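PDB 3MSW: uncharacterized protein, which is of unknown function but is a putative exported Bacteroides fragilis protein, a single-layer antiparallel beta-sheet probably evolved from beta-hairpin repeats. Local coordinates for residues Gly33-Tyr45 with Lys54-Trp66. Residues are numbered along the deposited sequence; the frame is centred on the assembly and turned at random.
Sequences GILNPVKMYKYSY and KSTYAWNIFKNTW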
ATOM      1  N   GLY A  33       2.204 -20.497  21.601  1.00 51.50           N
ATOM      2  CA  GLY A  33       1.364 -20.558  20.408  1.00 49.08           C
ATOM      3  C   GLY A  33       0.685 -19.234  20.103  1.00 49.87           C
ATOM      4  O   GLY A  33      -0.231 -19.173  19.263  1.00 48.50           O
ATOM      5  N   ILE A  34       1.163 -18.146  20.749  1.00 43.56           N
ATOM      6  CA  ILE A  34       0.636 -16.800  20.550  1.00 41.07           C
ATOM      7  C   ILE A  34       1.098 -16.223  19.213  1.00 40.89           C
ATOM      8  O   ILE A  34       2.286 -16.238  18.898  1.00 38.12           O
ATOM      9  CB  ILE A  34       0.955 -15.852  21.741  1.00 44.64           C
ATOM     10  CG1 ILE A  34       0.357 -16.399  23.074  1.00 46.26           C
ATOM     11  CG2 ILE A  34       0.440 -14.411  21.456  1.00 44.31           C
ATOM     12  CD1 ILE A  34       0.934 -15.777  24.343  1.00 53.95           C
ATOM     13  N   LEU A  35       0.154 -15.694  18.439  1.00 38.60           N
ATOM     14  CA  LEU A  35       0.484 -15.058  17.175  1.00 38.32           C
ATOM     15  C   LEU A  35       0.920 -13.639  17.503  1.00 43.05           C
ATOM     16  O   LEU A  35       0.163 -12.885  18.115  1.00 44.93           O
ATOM     17  CB  LEU A  35      -0.735 -15.073  16.222  1.00 37.68           C
ATOM     18  CG  LEU A  35      -1.189 -16.449  15.737  1.00 41.77           C
ATOM     19  CD1 LEU A  35      -2.560 -16.360  15.078  1.00 41.96           C
ATOM     20  CD2 LEU A  35      -0.171 -17.057  14.784  1.00 40.58           C
ATOM     21  N   ASN A  36       2.144 -13.296  17.142  1.00 39.58           N
ATOM     22  CA  ASN A  36       2.686 -11.974  17.421  1.00 39.31           C
ATOM     23  C   ASN A  36       2.321 -10.969  16.323  1.00 38.25           C
ATOM     24  O   ASN A  36       2.540 -11.255  15.143  1.00 36.46           O
ATOM     25  CB  ASN A  36       4.212 -12.030  17.604  1.00 40.70           C
ATOM     26  CG  ASN A  36       4.641 -13.019  18.645  1.00 60.63           C
ATOM     27  OD1 ASN A  36       5.284 -14.022  18.337  1.00 63.78           O
ATOM     28  ND2 ASN A  36       4.219 -12.801  19.888  1.00 47.68           N
ATOM     29  N   PRO A  37       1.867  -9.755  16.712  1.00 34.28           N
ATOM     30  CA  PRO A  37       1.570  -8.727  15.695  1.00 32.78           C
ATOM     31  C   PRO A  37       2.830  -8.263  14.996  1.00 33.91           C
ATOM     32  O   PRO A  37       3.900  -8.192  15.606  1.00 33.19           O
ATOM     33  CB  PRO A  37       0.899  -7.594  16.479  1.00 34.79           C
ATOM     34  CG  PRO A  37       1.250  -7.821  17.896  1.00 41.15           C
ATOM     35  CD  PRO A  37       1.616  -9.266  18.085  1.00 37.57           C
ATOM     36  N   VAL A  38       2.720  -8.027  13.697  1.00 29.11           N
ATOM     37  CA  VAL A  38       3.846  -7.605  12.872  1.00 29.98           C
ATOM     38  C   VAL A  38       3.493  -6.315  12.144  1.00 31.22           C
ATOM     39  O   VAL A  38       4.301  -5.379  12.091  1.00 28.57           O
ATOM     40  CB  VAL A  38       4.257  -8.752  11.873  1.00 36.51           C
ATOM     41  CG1 VAL A  38       5.246  -8.258  10.824  1.00 37.70           C
ATOM     42  CG2 VAL A  38       4.857  -9.947  12.621  1.00 38.14           C
ATOM     43  N   LYS A  39       2.288  -6.278  11.545  1.00 26.51           N
ATOM     44  CA  LYS A  39       1.891  -5.163  10.714  1.00 25.63           C
ATOM     45  C   LYS A  39       0.411  -4.933  10.851  1.00 28.75           C
ATOM     46  O   LYS A  39      -0.339  -5.859  11.180  1.00 27.21           O
ATOM     47  CB  LYS A  39       2.231  -5.511   9.229  1.00 29.83           C
ATOM     48  CG  LYS A  39       2.868  -4.384   8.407  1.00 39.70           C
ATOM     49  CD  LYS A  39       4.311  -4.103   8.851  1.00 40.48           C
ATOM     50  CE  LYS A  39       5.350  -4.423   7.807  1.00 41.05           C
ATOM     51  NZ  LYS A  39       6.683  -4.049   8.309  1.00 40.64           N
HETATM   52  N   MSE A  40      -0.010  -3.689  10.644  1.00 25.78           N
HETATM   53  CA  MSE A  40      -1.429  -3.342  10.629  1.00 24.20           C
HETATM   54  C   MSE A  40      -1.746  -2.318   9.551  1.00 29.81           C
HETATM   55  O   MSE A  40      -1.067  -1.293   9.437  1.00 29.16           O
HETATM   56  CB  MSE A  40      -1.928  -2.883  11.981  1.00 25.82           C
HETATM   57  CG  MSE A  40      -3.456  -2.623  11.971  1.00 30.70           C
HETATM   58 SE   MSE A  40      -3.946  -2.315  13.711  0.75 37.75          SE
HETATM   59  CE  MSE A  40      -3.057  -0.566  13.984  1.00 35.11           C
ATOM     60  N   TYR A  41      -2.801  -2.595   8.771  1.00 27.25           N
ATOM     61  CA  TYR A  41      -3.263  -1.681   7.732  1.00 25.22           C
ATOM     62  C   TYR A  41      -4.610  -1.152   8.134  1.00 25.23           C
ATOM     63  O   TYR A  41      -5.494  -1.932   8.507  1.00 23.35           O
ATOM     64  CB  TYR A  41      -3.392  -2.382   6.375  1.00 26.85           C
ATOM     65  CG  TYR A  41      -2.186  -3.194   5.952  1.00 30.98           C
ATOM     66  CD1 TYR A  41      -0.910  -2.640   5.957  1.00 33.81           C
ATOM     67  CD2 TYR A  41      -2.335  -4.481   5.446  1.00 32.94           C
ATOM     68  CE1 TYR A  41       0.199  -3.367   5.521  1.00 36.27           C
ATOM     69  CE2 TYR A  41      -1.230  -5.225   5.020  1.00 34.53           C
ATOM     70  CZ  TYR A  41       0.035  -4.662   5.059  1.00 41.97           C
ATOM     71  OH  TYR A  41       1.127  -5.382   4.644  1.00 42.11           O
ATOM     72  N   LYS A  42      -4.763   0.165   8.046  1.00 21.06           N
ATOM     73  CA  LYS A  42      -6.020   0.865   8.323  0.50 21.09           C
ATOM     74  C   LYS A  42      -6.495   1.495   7.021  1.00 25.91           C
ATOM     75  O   LYS A  42      -5.716   2.173   6.355  1.00 26.12           O
ATOM     76  CB  LYS A  42      -5.827   1.947   9.400  0.50 23.42           C
ATOM     77  CG  LYS A  42      -5.427   1.397  10.776  0.50 27.55           C
ATOM     78  CD  LYS A  42      -6.634   0.814  11.518  0.50 32.92           C
ATOM     79  CE  LYS A  42      -6.280   0.386  12.913  0.50 39.22           C
ATOM     80  NZ  LYS A  42      -7.231  -0.620  13.446  0.50 50.92           N
ATOM     81  N   TYR A  43      -7.757   1.266   6.641  1.00 24.24           N
ATOM     82  CA  TYR A  43      -8.292   1.807   5.388  1.00 23.62           C
ATOM     83  C   TYR A  43      -9.334   2.884   5.610  1.00 27.11           C
ATOM     84  O   TYR A  43     -10.253   2.707   6.401  1.00 25.70           O
ATOM     85  CB  TYR A  43      -8.875   0.679   4.527  1.00 25.17           C
ATOM     86  CG  TYR A  43      -7.894  -0.451   4.294  1.00 25.83           C
ATOM     87  CD1 TYR A  43      -7.727  -1.460   5.238  1.00 26.78           C
ATOM     88  CD2 TYR A  43      -7.204  -0.566   3.087  1.00 26.79           C
ATOM     89  CE1 TYR A  43      -6.839  -2.506   5.028  1.00 29.59           C
ATOM     90  CE2 TYR A  43      -6.337  -1.630   2.851  1.00 26.77           C
ATOM     91  CZ  TYR A  43      -6.167  -2.604   3.819  1.00 33.80           C
ATOM     92  OH  TYR A  43      -5.300  -3.650   3.609  1.00 35.35           O
ATOM     93  N   SER A  44      -9.148   4.028   4.946  1.00 24.21           N
ATOM     94  CA  SER A  44     -10.048   5.168   5.026  1.00 24.46           C
ATOM     95  C   SER A  44     -10.599   5.431   3.606  1.00 27.43           C
ATOM     96  O   SER A  44      -9.845   5.735   2.672  1.00 25.42           O
ATOM     97  CB  SER A  44      -9.297   6.365   5.601  1.00 28.95           C
ATOM     98  OG  SER A  44     -10.003   7.565   5.340  1.00 31.96           O
ATOM     99  N   TYR A  45     -11.906   5.229   3.438  1.00 22.31           N
ATOM    100  CA  TYR A  45     -12.601   5.363   2.157  1.00 22.19           C
ATOM    101  C   TYR A  45     -13.287   6.695   2.074  1.00 26.37           C
ATOM    102  O   TYR A  45     -13.733   7.236   3.091  1.00 27.14           O
ATOM    103  CB  TYR A  45     -13.681   4.259   2.029  1.00 22.98           C
ATOM    104  CG  TYR A  45     -13.098   2.871   2.058  1.00 22.15           C
ATOM    105  CD1 TYR A  45     -12.577   2.287   0.905  1.00 23.78           C
ATOM    106  CD2 TYR A  45     -13.055   2.137   3.240  1.00 22.57           C
ATOM    107  CE1 TYR A  45     -11.986   1.027   0.936  1.00 23.27           C
ATOM    108  CE2 TYR A  45     -12.468   0.876   3.285  1.00 22.33           C
ATOM    109  CZ  TYR A  45     -11.899   0.341   2.138  1.00 27.26           C
ATOM    110  OH  TYR A  45     -11.322  -0.902   2.171  1.00 27.33           O
ATOM    111  N   LYS A  54      -4.745   4.036   2.602  1.00 22.68           N
ATOM    112  CA  LYS A  54      -4.289   2.897   3.364  1.00 22.93           C
ATOM    113  C   LYS A  54      -3.093   3.347   4.175  1.00 26.35           C
ATOM    114  O   LYS A  54      -2.113   3.806   3.601  1.00 26.60           O
ATOM    115  CB  LYS A  54      -3.888   1.753   2.441  1.00 25.29           C
ATOM    116  CG  LYS A  54      -3.307   0.562   3.214  1.00 25.12           C
ATOM    117  CD  LYS A  54      -2.934  -0.533   2.223  1.00 32.76           C
ATOM    118  CE  LYS A  54      -1.693  -1.264   2.595  1.00 30.45           C
ATOM    119  NZ  LYS A  54      -1.391  -2.325   1.600  1.00 43.04           N
ATOM    120  N   SER A  55      -3.191   3.270   5.507  1.00 23.44           N
ATOM    121  CA  SER A  55      -2.083   3.618   6.385  1.00 23.29           C
ATOM    122  C   SER A  55      -1.516   2.321   6.933  1.00 26.80           C
ATOM    123  O   SER A  55      -2.268   1.476   7.420  1.00 27.48           O
ATOM    124  CB  SER A  55      -2.571   4.526   7.512  1.00 26.93           C
ATOM    125  OG  SER A  55      -3.038   5.743   6.953  1.00 31.99           O
ATOM    126  N   THR A  56      -0.181   2.169   6.891  1.00 23.25           N
ATOM    127  CA  THR A  56       0.514   0.973   7.355  1.00 22.20           C
ATOM    128  C   THR A  56       1.311   1.261   8.635  1.00 26.06           C
ATOM    129  O   THR A  56       2.022   2.270   8.723  1.00 24.45           O
ATOM    130  CB  THR A  56       1.440   0.489   6.206  1.00 29.29           C
ATOM    131  OG1 THR A  56       0.651   0.212   5.050  1.00 32.14           O
ATOM    132  CG2 THR A  56       2.243  -0.708   6.565  1.00 29.93           C
ATOM    133  N   TYR A  57       1.228   0.337   9.602  1.00 24.19           N
ATOM    134  CA  TYR A  57       1.902   0.439  10.894  1.00 24.02           C
ATOM    135  C   TYR A  57       2.713  -0.807  11.100  1.00 28.18           C
ATOM    136  O   TYR A  57       2.301  -1.897  10.695  1.00 26.31           O
ATOM    137  CB  TYR A  57       0.899   0.639  12.067  1.00 25.21           C
ATOM    138  CG  TYR A  57       0.037   1.866  11.873  1.00 25.77           C
ATOM    139  CD1 TYR A  57       0.451   3.111  12.335  1.00 27.69           C
ATOM    140  CD2 TYR A  57      -1.151   1.801  11.143  1.00 25.75           C
ATOM    141  CE1 TYR A  57      -0.278   4.265  12.057  1.00 28.63           C
ATOM    142  CE2 TYR A  57      -1.912   2.946  10.897  1.00 26.05           C
ATOM    143  CZ  TYR A  57      -1.466   4.175  11.350  1.00 32.02           C
ATOM    144  OH  TYR A  57      -2.192   5.307  11.087  1.00 36.83           O
ATOM    145  N   ALA A  58       3.889  -0.639  11.712  1.00 26.53           N
ATOM    146  CA  ALA A  58       4.770  -1.755  11.997  1.00 25.80           C
ATOM    147  C   ALA A  58       4.839  -1.887  13.524  1.00 29.78           C
ATOM    148  O   ALA A  58       4.831  -0.875  14.241  1.00 27.97           O
ATOM    149  CB  ALA A  58       6.155  -1.478  11.421  1.00 27.03           C
ATOM    150  N   TRP A  59       4.896  -3.132  14.022  1.00 28.79           N
ATOM    151  CA  TRP A  59       5.016  -3.380  15.458  1.00 30.23           C
ATOM    152  C   TRP A  59       6.419  -3.058  15.920  1.00 34.95           C
ATOM    153  O   TRP A  59       7.393  -3.642  15.418  1.00 35.35           O
ATOM    154  CB  TRP A  59       4.660  -4.824  15.833  1.00 29.53           C
ATOM    155  CG  TRP A  59       4.529  -5.024  17.322  1.00 31.91           C
ATOM    156  CD1 TRP A  59       5.400  -5.686  18.142  1.00 35.67           C
ATOM    157  CD2 TRP A  59       3.479  -4.524  18.169  1.00 32.16           C
ATOM    158  NE1 TRP A  59       4.947  -5.650  19.443  1.00 36.06           N
ATOM    159  CE2 TRP A  59       3.759  -4.958  19.485  1.00 37.45           C
ATOM    160  CE3 TRP A  59       2.312  -3.769  17.938  1.00 33.43           C
ATOM    161  CZ2 TRP A  59       2.911  -4.675  20.567  1.00 37.32           C
ATOM    162  CZ3 TRP A  59       1.491  -3.462  19.018  1.00 35.75           C
ATOM    163  CH2 TRP A  59       1.804  -3.900  20.315  1.00 37.13           C
ATOM    164  N   ASN A  60       6.529  -2.115  16.875  1.00 31.67           N
ATOM    165  CA  ASN A  60       7.825  -1.742  17.434  1.00 32.86           C
ATOM    166  C   ASN A  60       8.070  -2.686  18.627  1.00 35.48           C
ATOM    167  O   ASN A  60       7.389  -2.572  19.639  1.00 34.80           O
ATOM    168  CB  ASN A  60       7.857  -0.257  17.866  1.00 32.13           C
ATOM    169  CG  ASN A  60       9.195   0.184  18.425  1.00 42.28           C
ATOM    170  OD1 ASN A  60       9.814  -0.495  19.230  1.00 34.67           O
ATOM    171  ND2 ASN A  60       9.676   1.326  18.012  1.00 37.49           N
ATOM    172  N   ILE A  61       9.003  -3.629  18.484  1.00 32.12           N
ATOM    173  CA  ILE A  61       9.298  -4.646  19.515  1.00 33.70           C
ATOM    174  C   ILE A  61       9.937  -4.078  20.776  1.00 41.50           C
ATOM    175  O   ILE A  61       9.930  -4.749  21.817  1.00 42.15           O
ATOM    176  CB  ILE A  61      10.101  -5.853  18.939  1.00 36.68           C
ATOM    177  CG1 ILE A  61      11.541  -5.425  18.520  1.00 37.60           C
ATOM    178  CG2 ILE A  61       9.320  -6.516  17.779  1.00 36.03           C
ATOM    179  CD1 ILE A  61      12.503  -6.530  18.202  1.00 38.85           C
ATOM    180  N   PHE A  62      10.532  -2.874  20.678  1.00 39.25           N
ATOM    181  CA  PHE A  62      11.214  -2.270  21.828  1.00 40.83           C
ATOM    182  C   PHE A  62      10.222  -1.563  22.742  1.00 46.05           C
ATOM    183  O   PHE A  62      10.267  -1.755  23.961  1.00 46.64           O
ATOM    184  CB  PHE A  62      12.351  -1.336  21.370  1.00 43.31           C
ATOM    185  CG  PHE A  62      13.369  -2.018  20.479  1.00 44.87           C
ATOM    186  CD1 PHE A  62      14.301  -2.901  21.008  1.00 48.15           C
ATOM    187  CD2 PHE A  62      13.363  -1.811  19.104  1.00 46.20           C
ATOM    188  CE1 PHE A  62      15.207  -3.564  20.178  1.00 48.89           C
ATOM    189  CE2 PHE A  62      14.303  -2.441  18.282  1.00 48.14           C
ATOM    190  CZ  PHE A  62      15.213  -3.315  18.825  1.00 46.55           C
ATOM    191  N   LYS A  63       9.314  -0.779  22.146  1.00 42.59           N
ATOM    192  CA  LYS A  63       8.250  -0.023  22.829  1.00 42.04           C
ATOM    193  C   LYS A  63       6.951  -0.822  22.999  1.00 43.65           C
ATOM    194  O   LYS A  63       6.109  -0.426  23.803  1.00 43.37           O
ATOM    195  CB  LYS A  63       7.946   1.270  22.055  1.00 43.13           C
ATOM    196  CG  LYS A  63       9.036   2.337  22.137  1.00 59.22           C
ATOM    197  CD  LYS A  63       8.763   3.426  21.105  1.00 73.58           C
ATOM    198  CE  LYS A  63       9.729   4.582  21.165  1.00 88.25           C
ATOM    199  NZ  LYS A  63       9.576   5.468  19.975  1.00 96.97           N
ATOM    200  N   ASN A  64       6.770  -1.927  22.238  1.00 38.93           N
ATOM    201  CA  ASN A  64       5.546  -2.755  22.252  1.00 38.10           C
ATOM    202  C   ASN A  64       4.294  -1.907  21.909  1.00 39.79           C
ATOM    203  O   ASN A  64       3.287  -1.898  22.638  1.00 39.84           O
ATOM    204  CB  ASN A  64       5.404  -3.570  23.563  1.00 45.77           C
ATOM    205  CG  ASN A  64       5.550  -5.064  23.346  1.00 79.86           C
ATOM    206  OD1 ASN A  64       6.504  -5.545  22.721  1.00 78.51           O
ATOM    207  ND2 ASN A  64       4.586  -5.835  23.826  1.00 74.01           N
ATOM    208  N   THR A  65       4.418  -1.134  20.815  1.00 32.21           N
ATOM    209  CA  THR A  65       3.397  -0.227  20.300  1.00 30.56           C
ATOM    210  C   THR A  65       3.474  -0.257  18.766  1.00 33.34           C
ATOM    211  O   THR A  65       4.494  -0.697  18.192  1.00 31.86           O
ATOM    212  CB  THR A  65       3.652   1.233  20.785  1.00 38.99           C
ATOM    213  OG1 THR A  65       4.905   1.702  20.278  1.00 43.43           O
ATOM    214  CG2 THR A  65       3.622   1.389  22.323  1.00 42.49           C
ATOM    215  N   TRP A  66       2.447   0.291  18.110  1.00 27.72           N
ATOM    216  CA  TRP A  66       2.457   0.427  16.656  1.00 28.02           C
ATOM    217  C   TRP A  66       3.164   1.733  16.314  1.00 33.76           C
ATOM    218  O   TRP A  66       3.064   2.707  17.063  1.00 35.93           O
ATOM    219  CB  TRP A  66       1.018   0.506  16.093  1.00 26.43           C
ATOM    220  CG  TRP A  66       0.236  -0.764  16.228  1.00 27.25           C
ATOM    221  CD1 TRP A  66      -0.787  -1.008  17.094  1.00 30.35           C
ATOM    222  CD2 TRP A  66       0.466  -1.992  15.522  1.00 26.83           C
ATOM    223  NE1 TRP A  66      -1.287  -2.277  16.890  1.00 29.91           N
ATOM    224  CE2 TRP A  66      -0.517  -2.915  15.954  1.00 31.02           C
ATOM    225  CE3 TRP A  66       1.357  -2.381  14.508  1.00 27.42           C
ATOM    226  CZ2 TRP A  66      -0.586  -4.221  15.462  1.00 29.71           C
ATOM    227  CZ3 TRP A  66       1.305  -3.683  14.041  1.00 28.69           C
ATOM    228  CH2 TRP A  66       0.338  -4.586  14.509  1.00 29.31           C
TER
HETATM  229  O   HOH W   1      -5.909   5.336   6.421  1.00 27.63           O
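Met40, a selenomethionine, lays its side chain on the indole of Trp66 where strands 35-46 and 51-60 pair as an antiparallel beta hairpin within the single-layer sheet. Its backbone forms a hydrogen-bonded pair with Tyr57: Met40 N donates to Tyr57 O over 2.9 Å, and Met40 O accepts from Tyr57 N. Trp66, from the start of strand 65-77, brings its indole to the Met40 side chain. With CG anti to the backbone N (chi1 -176°) and a bend at chi3, the Met40 chain crosses the indole at about a right angle, CB over one part of the ring face and CE over the five-membered ring, 3.8 Å from its centroid; SE makes an oblique Met-aromatic contact. Trp59 CE3 presses on the opposite face, so the indole is gripped from both sides. Pro37 in turn sets CG over the six-membered ring of Trp59 (4.1 Å to the centroid) and CB against Trp66 CH2 (3.6 Å). On the other face of the sheet, Lys54 lies alongside Tyr41 and Tyr43, pointing the same way: its CD touches Tyr43 CE2 and its CE sits over the Tyr41 face. Nearby, Lys39 bends over Ala58 toward a salt bridge with Glu69 on strand 65-77. Lys54 ends in a cation-pi contact, NZ standing 4.2 Å above the centroid of the Tyr41 ring and only 4° off its normal.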